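PbICP-C (Plasmodium berghei, PDB 3PNR) probably inhibits papain-family cysteine proteases, as the C-terminal, falstatin-family domain of a Plasmodium inhibitor of cysteine peptidases. Local coordinates at residues Glu99-Pro105 against Tyr161-Tyr165; Gly28-Leu33 against Glu53-Leu59; Lys157-Tyr161 against Tyr183-Gln187. All coordinates share one frame; numbering follows the deposited sequence.

Contact 1. Residues Glu99-Pro105 against Tyr161-Tyr165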
loop_
_atom_site.group_PDB
_atom_site.type_symbol
_atom_site.label_atom_id
_atom_site.label_comp_id
_atom_site.label_asym_id
_atom_site.label_seq_id
_atom_site.Cartn_x
_atom_site.Cartn_y
_atom_site.Cartn_z
ATOM N N GLU B 99 0.587 -24.421 29.246
ATOM C CA GLU B 99 -0.592 -25.059 28.671
ATOM C C GLU B 99 -0.612 -25.027 27.145
ATOM O O GLU B 99 -0.975 -26.012 26.501
ATOM C CB GLU B 99 -1.862 -24.399 29.207
ATOM C CG GLU B 99 -1.918 -24.301 30.720
ATOM C CD GLU B 99 -3.113 -23.509 31.205
ATOM O OE1 GLU B 99 -3.426 -22.466 30.590
ATOM O OE2 GLU B 99 -3.738 -23.925 32.202
ATOM N N ILE B 100 -0.226 -23.893 26.570
ATOM C CA ILE B 100 -0.344 -23.697 25.127
ATOM C C ILE B 100 0.726 -22.752 24.585
ATOM O O ILE B 100 1.277 -21.932 25.318
ATOM C CB ILE B 100 -1.742 -23.137 24.765
ATOM C CG1 ILE B 100 -1.980 -23.184 23.249
ATOM C CG2 ILE B 100 -1.911 -21.722 25.324
ATOM C CD1 ILE B 100 -3.459 -23.150 22.860
ATOM N N SER B 101 1.019 -22.876 23.295
ATOM C CA SER B 101 1.929 -21.942 22.640
ATOM C C SER B 101 1.433 -21.550 21.241
ATOM O O SER B 101 1.113 -22.415 20.412
ATOM C CB SER B 101 3.348 -22.514 22.572
ATOM O OG SER B 101 3.465 -23.447 21.515
ATOM N N VAL B 102 1.355 -20.242 20.998
ATOM C CA VAL B 102 0.938 -19.723 19.697
ATOM C C VAL B 102 1.829 -18.571 19.212
ATOM O O VAL B 102 2.207 -17.679 19.979
ATOM C CB VAL B 102 -0.548 -19.295 19.688
ATOM C CG1 VAL B 102 -1.082 -19.300 18.263
ATOM C CG2 VAL B 102 -1.384 -20.223 20.571
ATOM N N THR B 103 2.162 -18.599 17.928
ATOM C CA THR B 103 3.114 -17.651 17.362
ATOM C C THR B 103 2.440 -16.490 16.634
ATOM O O THR B 103 1.352 -16.646 16.080
ATOM C CB THR B 103 4.043 -18.361 16.377
ATOM O OG1 THR B 103 3.251 -19.079 15.423
ATOM C CG2 THR B 103 4.946 -19.336 17.115
ATOM N N GLN B 104 3.093 -15.329 16.642
ATOM C CA GLN B 104 2.641 -14.187 15.850
ATOM C C GLN B 104 2.677 -14.552 14.371
ATOM O O GLN B 104 3.607 -15.224 13.921
ATOM C CB GLN B 104 3.532 -12.967 16.099
ATOM C CG GLN B 104 3.287 -12.265 17.425
ATOM C CD GLN B 104 1.948 -11.541 17.472
ATOM O OE1 GLN B 104 1.309 -11.310 16.443
ATOM N NE2 GLN B 104 1.519 -11.183 18.674
ATOM N N PRO B 105 1.661 -14.120 13.604
ATOM C CA PRO B 105 1.687 -14.472 12.179
ATOM C C PRO B 105 2.953 -13.947 11.499
ATOM O O PRO B 105 3.417 -12.851 11.820
ATOM C CB PRO B 105 0.431 -13.786 11.621
ATOM C CG PRO B 105 -0.473 -13.624 12.805
ATOM C CD PRO B 105 0.452 -13.361 13.971
ATOM N N TYR B 161 -9.352 -22.972 24.945
ATOM C CA TYR B 161 -8.570 -21.762 24.718
ATOM C C TYR B 161 -9.177 -20.866 23.640
ATOM O O TYR B 161 -9.530 -21.333 22.554
ATOM C CB TYR B 161 -7.130 -22.128 24.349
ATOM C CG TYR B 161 -6.468 -23.082 25.323
ATOM C CD1 TYR B 161 -5.844 -22.612 26.470
ATOM C CD2 TYR B 161 -6.464 -24.451 25.090
ATOM C CE1 TYR B 161 -5.238 -23.477 27.358
ATOM C CE2 TYR B 161 -5.858 -25.327 25.975
ATOM C CZ TYR B 161 -5.248 -24.832 27.107
ATOM O OH TYR B 161 -4.646 -25.694 27.991
ATOM N N TYR B 162 -9.304 -19.578 23.960
ATOM C CA TYR B 162 -9.723 -18.567 22.992
ATOM C C TYR B 162 -8.497 -17.862 22.424
ATOM O O TYR B 162 -7.857 -17.061 23.113
ATOM C CB TYR B 162 -10.649 -17.533 23.644
ATOM C CG TYR B 162 -12.042 -18.039 23.912
ATOM C CD1 TYR B 162 -12.957 -18.182 22.878
ATOM C CD2 TYR B 162 -12.443 -18.376 25.197
ATOM C CE1 TYR B 162 -14.232 -18.642 23.116
ATOM C CE2 TYR B 162 -13.713 -18.838 25.445
ATOM C CZ TYR B 162 -14.607 -18.970 24.401
ATOM O OH TYR B 162 -15.880 -19.434 24.646
ATOM N N ILE B 163 -8.172 -18.177 21.173
ATOM C CA ILE B 163 -7.058 -17.545 20.473
ATOM C C ILE B 163 -7.574 -16.447 19.550
ATOM O O ILE B 163 -8.428 -16.697 18.695
ATOM C CB ILE B 163 -6.279 -18.571 19.640
ATOM C CG1 ILE B 163 -5.983 -19.812 20.487
ATOM C CG2 ILE B 163 -5.005 -17.951 19.093
ATOM C CD1 ILE B 163 -5.013 -20.771 19.849
ATOM N N VAL B 164 -7.065 -15.232 19.721
ATOM C CA VAL B 164 -7.595 -14.091 18.970
ATOM C C VAL B 164 -6.632 -13.507 17.931
ATOM O O VAL B 164 -5.505 -13.119 18.240
ATOM C CB VAL B 164 -8.090 -12.983 19.907
ATOM C CG1 VAL B 164 -8.700 -11.852 19.103
ATOM C CG2 VAL B 164 -9.102 -13.546 20.887
ATOM N N TYR B 165 -7.089 -13.469 16.688
ATOM C CA TYR B 165 -6.334 -12.845 15.612
ATOM C C TYR B 165 -7.146 -11.694 15.057
ATOM O O TYR B 165 -8.380 -11.725 15.072
ATOM C CB TYR B 165 -6.098 -13.835 14.482
ATOM C CG TYR B 165 -5.258 -15.030 14.844
ATOM C CD1 TYR B 165 -3.875 -14.938 14.892
ATOM C CD2 TYR B 165 -5.846 -16.261 15.110
ATOM C CE1 TYR B 165 -3.098 -16.030 15.209
ATOM C CE2 TYR B 165 -5.078 -17.367 15.426
ATOM C CZ TYR B 165 -3.702 -17.244 15.474
ATOM O OH TYR B 165 -2.925 -18.333 15.786
#
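The phenol oxygen of Y165 lies against a methyl of V102, with OH 3.2 Å from CG1. The two side chains cross at a slant. The same hydroxyl is hydrogen-bonded to S151 OG, and S151 OG also bonds T103 O, next along the chain from V102. S151 thus ties the tyrosine to strand 146-155. At the middle of the contact V102 and I163 meet tip to tip, CG2 to CD1 at 3.7 Å. I163 CD1 also reaches I100 CD1 at 4.1 Å. I100 slides past Y161 in the opposite direction. Its CG1 branch points away from the backbone N (chi1 -169°), which carries CD1 over one face of the Y161 ring, 4.2 Å from the centroid and 25° off the ring normal. This is a CH-pi contact, offset toward the rim. E99 comes in at the edge of this ring. Its OE1 lies in the ring plane, 3.8 Å from Y161 CE1, and is held by a salt bridge to K76. At the far end P105 CG touches Y165 CD1 at 4.2 Å. The two strands run nearly parallel, with axes 10.1 Å apart, so they belong to facing sheets of a beta sandwich. The centre (I100, V102, I163) is apolar, with tyrosines and E99 toward the ends. Packing thus holds the sheets here, while Y165 OH and E99 OE1 find polar partners outside, S151 and K76.

Contact 2. Residues Gly28-Leu33 against Glu53-Leu59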
loop_
_atom_site.group_PDB
_atom_site.type_symbol
_atom_site.label_atom_id
_atom_site.label_comp_id
_atom_site.label_asym_id
_atom_site.label_seq_id
_atom_site.Cartn_x
_atom_site.Cartn_y
_atom_site.Cartn_z
ATOM N N GLY B 28 1.375 -30.426 10.266
ATOM C CA GLY B 28 0.247 -30.964 11.003
ATOM C C GLY B 28 -1.096 -30.539 10.437
ATOM O O GLY B 28 -1.176 -30.057 9.305
ATOM N N LYS B 29 -2.150 -30.722 11.231
ATOM C CA LYS B 29 -3.517 -30.348 10.853
ATOM C C LYS B 29 -3.682 -28.823 10.764
ATOM O O LYS B 29 -3.119 -28.091 11.577
ATOM C CB LYS B 29 -4.500 -30.957 11.857
ATOM C CG LYS B 29 -5.903 -30.379 11.847
ATOM C CD LYS B 29 -6.750 -31.062 12.915
ATOM C CE LYS B 29 -8.039 -30.307 13.191
ATOM N NZ LYS B 29 -8.851 -30.956 14.261
ATOM N N SER B 30 -4.457 -28.346 9.788
ATOM C CA SER B 30 -4.451 -26.915 9.442
ATOM C C SER B 30 -5.820 -26.251 9.206
ATOM O O SER B 30 -6.841 -26.927 9.067
ATOM C CB SER B 30 -3.554 -26.676 8.223
ATOM O OG SER B 30 -4.025 -27.398 7.098
ATOM N N LEU B 31 -5.810 -24.917 9.135
ATOM C CA LEU B 31 -7.030 -24.120 9.003
ATOM C C LEU B 31 -6.765 -22.754 8.352
ATOM O O LEU B 31 -6.009 -21.940 8.891
ATOM C CB LEU B 31 -7.652 -23.914 10.382
ATOM C CG LEU B 31 -8.936 -23.094 10.457
ATOM C CD1 LEU B 31 -10.104 -23.888 9.888
ATOM C CD2 LEU B 31 -9.207 -22.684 11.897
ATOM N N LYS B 32 -7.399 -22.493 7.208
ATOM C CA LYS B 32 -7.164 -21.243 6.474
ATOM C C LYS B 32 -8.334 -20.246 6.506
ATOM O O LYS B 32 -9.438 -20.551 6.056
ATOM C CB LYS B 32 -6.740 -21.523 5.026
ATOM C CG LYS B 32 -7.875 -21.866 4.071
ATOM C CD LYS B 32 -7.355 -21.946 2.629
ATOM C CE LYS B 32 -8.446 -22.349 1.638
ATOM N NZ LYS B 32 -7.898 -22.570 0.269
ATOM N N LEU B 33 -8.066 -19.050 7.031
ATOM C CA LEU B 33 -9.058 -17.978 7.129
ATOM C C LEU B 33 -8.538 -16.715 6.444
ATOM O O LEU B 33 -7.328 -16.527 6.334
ATOM C CB LEU B 33 -9.359 -17.680 8.599
ATOM C CG LEU B 33 -9.599 -18.903 9.494
ATOM C CD1 LEU B 33 -10.043 -18.484 10.883
ATOM C CD2 LEU B 33 -10.629 -19.836 8.874
ATOM N N GLU B 53 -0.520 -32.299 19.239
ATOM C CA GLU B 53 -0.852 -32.086 17.830
ATOM C C GLU B 53 -0.660 -30.619 17.433
ATOM O O GLU B 53 -1.053 -29.711 18.170
ATOM C CB GLU B 53 -2.292 -32.530 17.557
ATOM C CG GLU B 53 -2.687 -32.550 16.087
ATOM C CD GLU B 53 -4.139 -32.956 15.882
ATOM O OE1 GLU B 53 -4.921 -32.887 16.855
ATOM O OE2 GLU B 53 -4.498 -33.346 14.748
ATOM N N ILE B 54 -0.051 -30.391 16.271
ATOM C CA ILE B 54 0.242 -29.032 15.810
ATOM C C ILE B 54 -0.764 -28.507 14.782
ATOM O O ILE B 54 -1.061 -29.172 13.786
ATOM C CB ILE B 54 1.676 -28.910 15.255
ATOM C CG1 ILE B 54 2.609 -28.363 16.341
ATOM C CG2 ILE B 54 1.697 -28.001 14.039
ATOM C CD1 ILE B 54 4.066 -28.246 15.921
ATOM N N LEU B 55 -1.277 -27.304 15.038
ATOM C CA LEU B 55 -2.325 -26.706 14.213
ATOM C C LEU B 55 -1.825 -25.503 13.410
ATOM O O LEU B 55 -1.271 -24.551 13.972
ATOM C CB LEU B 55 -3.515 -26.306 15.084
ATOM C CG LEU B 55 -4.632 -25.487 14.434
ATOM C CD1 LEU B 55 -5.236 -26.225 13.243
ATOM C CD2 LEU B 55 -5.698 -25.133 15.469
ATOM N N CYS B 56 -2.025 -25.557 12.094
ATOM C CA CYS B 56 -1.568 -24.504 11.190
ATOM C C CYS B 56 -2.707 -23.549 10.840
ATOM O O CYS B 56 -3.700 -23.949 10.228
ATOM C CB CYS B 56 -0.989 -25.100 9.899
ATOM S SG CYS B 56 0.369 -26.293 10.108
ATOM N N ILE B 57 -2.563 -22.289 11.239
ATOM C CA ILE B 57 -3.518 -21.259 10.845
ATOM C C ILE B 57 -2.983 -20.472 9.647
ATOM O O ILE B 57 -1.951 -19.796 9.737
ATOM C CB ILE B 57 -3.847 -20.307 12.007
ATOM C CG1 ILE B 57 -4.289 -21.102 13.237
ATOM C CG2 ILE B 57 -4.949 -19.350 11.606
ATOM C CD1 ILE B 57 -5.686 -21.690 13.127
ATOM N N ASP B 58 -3.678 -20.592 8.519
ATOM C CA ASP B 58 -3.317 -19.878 7.297
ATOM C C ASP B 58 -4.174 -18.619 7.149
ATOM O O ASP B 58 -5.389 -18.693 6.910
ATOM C CB ASP B 58 -3.490 -20.776 6.070
ATOM C CG ASP B 58 -2.357 -21.775 5.910
ATOM O OD1 ASP B 58 -1.511 -21.882 6.826
ATOM O OD2 ASP B 58 -2.313 -22.448 4.857
ATOM N N LEU B 59 -3.526 -17.467 7.290
ATOM C CA LEU B 59 -4.207 -16.180 7.299
ATOM C C LEU B 59 -4.087 -15.451 5.960
ATOM O O LEU B 59 -2.983 -15.183 5.471
ATOM C CB LEU B 59 -3.646 -15.320 8.426
ATOM C CG LEU B 59 -3.831 -15.906 9.823
ATOM C CD1 LEU B 59 -2.755 -15.405 10.781
ATOM C CD2 LEU B 59 -5.225 -15.584 10.331
#
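L31 and C56 are joined through their backbones, L31 N to C56 O at 2.6 Å. The L31 carbonyl accepts from D58 N at 2.7 Å. L31 therefore straddles I57, bonding the residues before and after it. The ladder goes on at both ends. C56 N gives to K29 O at 2.8 Å, and L33 N gives to D58 O at 2.7 Å. On one face L31 and I57 lie side by side and point the same way, CD2 to CD1 at 3.9 Å. The CG1 branch of I57 sits beside its backbone N (chi1 -53°), and a second bend at chi2 (-74°) turns CD1 toward the leucine. L55 CD1 lies against K29 O at 3.3 Å. On the other face CB atoms pair up, S30 with C56 and K32 with D58. K29 CD touches the E53 carboxylate at OE2, 3.7 Å away, while K29 NZ and E53 OE2 stay 5.0 Å apart. This is a parallel pair of strands, with 29-33 the outermost strand of its sheet within the chain. The sheet is one half of an immunoglobulin-like sandwich, as in chagasin-type inhibitors. Past this shell, strand 146-155 flanks 54-62 on its other edge, and D58 OD1 forms a salt bridge to R150. L31 packs on I45 of strand 41-49, in the facing sheet. K29 NZ bonds to S48 O, and E53 OE1 to S50 N.

Contact 3. Residues Lys157-Tyr161 against Tyr183-Gln187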
loop_
_atom_site.group_PDB
_atom_site.type_symbol
_atom_site.label_atom_id
_atom_site.label_comp_id
_atom_site.label_asym_id
_atom_site.label_seq_id
_atom_site.Cartn_x
_atom_site.Cartn_y
_atom_site.Cartn_z
ATOM N N LYS B 157 -1.514 -29.141 27.118
ATOM C CA LYS B 157 -2.341 -29.535 28.243
ATOM C C LYS B 157 -3.805 -29.432 27.866
ATOM O O LYS B 157 -4.213 -28.486 27.193
ATOM C CB LYS B 157 -2.054 -28.628 29.439
ATOM C CG LYS B 157 -2.981 -28.830 30.623
ATOM C CD LYS B 157 -2.563 -27.930 31.768
ATOM C CE LYS B 157 -1.058 -28.008 31.981
ATOM N NZ LYS B 157 -0.562 -26.931 32.880
ATOM N N PRO B 158 -4.604 -30.412 28.294
ATOM C CA PRO B 158 -6.044 -30.361 28.025
ATOM C C PRO B 158 -6.650 -29.038 28.489
ATOM O O PRO B 158 -6.190 -28.459 29.479
ATOM C CB PRO B 158 -6.590 -31.526 28.855
ATOM C CG PRO B 158 -5.444 -32.481 28.946
ATOM C CD PRO B 158 -4.213 -31.628 29.026
ATOM N N GLY B 159 -7.668 -28.565 27.775
ATOM C CA GLY B 159 -8.342 -27.333 28.142
ATOM C C GLY B 159 -9.113 -26.681 27.008
ATOM O O GLY B 159 -9.195 -27.216 25.900
ATOM N N LYS B 160 -9.696 -25.523 27.302
ATOM C CA LYS B 160 -10.372 -24.709 26.295
ATOM C C LYS B 160 -9.663 -23.365 26.173
ATOM O O LYS B 160 -9.401 -22.698 27.177
ATOM C CB LYS B 160 -11.841 -24.494 26.657
ATOM C CG LYS B 160 -12.663 -25.765 26.700
ATOM C CD LYS B 160 -12.583 -26.519 25.385
ATOM C CE LYS B 160 -13.500 -27.734 25.398
ATOM N NZ LYS B 160 -13.292 -28.583 26.609
ATOM N N TYR B 161 -9.352 -22.972 24.945
ATOM C CA TYR B 161 -8.570 -21.762 24.718
ATOM C C TYR B 161 -9.177 -20.866 23.640
ATOM O O TYR B 161 -9.530 -21.333 22.554
ATOM C CB TYR B 161 -7.130 -22.128 24.349
ATOM C CG TYR B 161 -6.468 -23.082 25.323
ATOM C CD1 TYR B 161 -5.844 -22.612 26.470
ATOM C CD2 TYR B 161 -6.464 -24.451 25.090
ATOM C CE1 TYR B 161 -5.238 -23.477 27.358
ATOM C CE2 TYR B 161 -5.858 -25.327 25.975
ATOM C CZ TYR B 161 -5.248 -24.832 27.107
ATOM O OH TYR B 161 -4.646 -25.694 27.991
ATOM N N TYR B 183 -11.677 -21.047 18.804
ATOM C CA TYR B 183 -12.009 -21.733 20.044
ATOM C C TYR B 183 -11.464 -23.158 20.009
ATOM O O TYR B 183 -12.093 -24.064 19.465
ATOM C CB TYR B 183 -13.513 -21.734 20.288
ATOM C CG TYR B 183 -13.876 -22.321 21.625
ATOM C CD1 TYR B 183 -13.443 -21.725 22.804
ATOM C CD2 TYR B 183 -14.640 -23.476 21.714
ATOM C CE1 TYR B 183 -13.764 -22.260 24.035
ATOM C CE2 TYR B 183 -14.969 -24.020 22.940
ATOM C CZ TYR B 183 -14.529 -23.409 24.099
ATOM O OH TYR B 183 -14.857 -23.950 25.324
ATOM N N VAL B 184 -10.281 -23.336 20.588
ATOM C CA VAL B 184 -9.563 -24.603 20.528
ATOM C C VAL B 184 -9.729 -25.424 21.807
ATOM O O VAL B 184 -9.615 -24.904 22.921
ATOM C CB VAL B 184 -8.060 -24.371 20.276
ATOM C CG1 VAL B 184 -7.286 -25.676 20.405
ATOM C CG2 VAL B 184 -7.843 -23.740 18.909
ATOM N N THR B 185 -10.006 -26.714 21.637
ATOM C CA THR B 185 -10.105 -27.631 22.769
ATOM C C THR B 185 -8.946 -28.623 22.737
ATOM O O THR B 185 -8.826 -29.417 21.804
ATOM C CB THR B 185 -11.437 -28.409 22.755
ATOM O OG1 THR B 185 -11.412 -29.381 21.703
ATOM C CG2 THR B 185 -12.618 -27.461 22.541
ATOM N N VAL B 186 -8.083 -28.559 23.747
ATOM C CA VAL B 186 -6.993 -29.521 23.881
ATOM C C VAL B 186 -7.442 -30.734 24.698
ATOM O O VAL B 186 -7.755 -30.620 25.883
ATOM C CB VAL B 186 -5.750 -28.895 24.544
ATOM C CG1 VAL B 186 -4.665 -29.947 24.738
ATOM C CG2 VAL B 186 -5.233 -27.736 23.709
ATOM N N GLN B 187 -7.478 -31.895 24.054
ATOM C CA GLN B 187 -7.911 -33.119 24.714
ATOM C C GLN B 187 -6.862 -34.216 24.562
ATOM O O GLN B 187 -6.305 -34.413 23.480
ATOM C CB GLN B 187 -9.241 -33.589 24.130
ATOM C CG GLN B 187 -9.096 -34.350 22.822
ATOM C CD GLN B 187 -10.284 -34.159 21.904
ATOM O OE1 GLN B 187 -10.910 -33.098 21.895
ATOM N NE2 GLN B 187 -10.596 -35.185 21.114
ATOM O OXT GLN B 187 -6.549 -34.926 25.517
#
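The phenol oxygen of Y183 meets the aliphatic part of K160, OH to CG at 3.2 Å. The Y183 CG atom points away from its backbone N (chi1 -175°), and this swings the ring toward K160. The lysine chain is bent at chi2 and again at chi4. It leaves the tyrosine and runs alongside T185, both pointing the same way. The model sets their carbons too close, so only this shared direction is safe. K160 and T185 are a non-hydrogen-bonded pair, with their side chains on the same face of the sheet. The opposite face carries Y161, V184 and V186. Here Y161 CE2 touches V186 CG2 at 3.4 Å, while V186 CB lies in the plane of the ring at its edge. The Y161 hydroxyl bonds to K157 O in its own segment, though this acceptor is placed with less certainty. G159, two residues before Y161, has a phi of 159°, a range seldom open to other residues. Two backbone pairs frame K160 and T185. G159 O accepts from V186 N at 2.8 Å, and the return bond from G159 N to V186 O is less certain. Y161 N gives to V184 O at 2.8 Å, and V184 N gives back to Y161 O at 2.9 Å. Outside the pair, Y183 and T185 bond to strand 41-49 through their backbones, and the Y183 ring meets the ring of Y162. K157 NZ forms a salt bridge to E98. The two-way bonds at alternate pairs are those of an antiparallel ladder; as the strands follow each other in the chain, they form a beta hairpin. This hairpin, strands 159-168 and 178-186, forms the middle of a four-stranded sheet in an immunoglobulin-like sandwich.

How the contacts relate
From the N terminus, contact 2 closes first, joining 28-33 to 53-59 and looping out strand 41-49, which goes to the other sheet. Contact 1 follows in series. It spans from 99-105 to 161-165 and encloses strand 146-155 and an unmodelled loop. Contact 3 starts inside the span closed by contact 1, at 157, and ends beyond it, at 187, so contacts 1 and 3 cross and share Y161. Contact 2 joins strands within the five-stranded sheet, contact 3 within the four-stranded sheet, and contact 1 bridges the two. The three touch in the interior: P105 CG lies 3.5 Å from L59 CD1, and L55 CD2 lies 4.3 Å from V184 CG2.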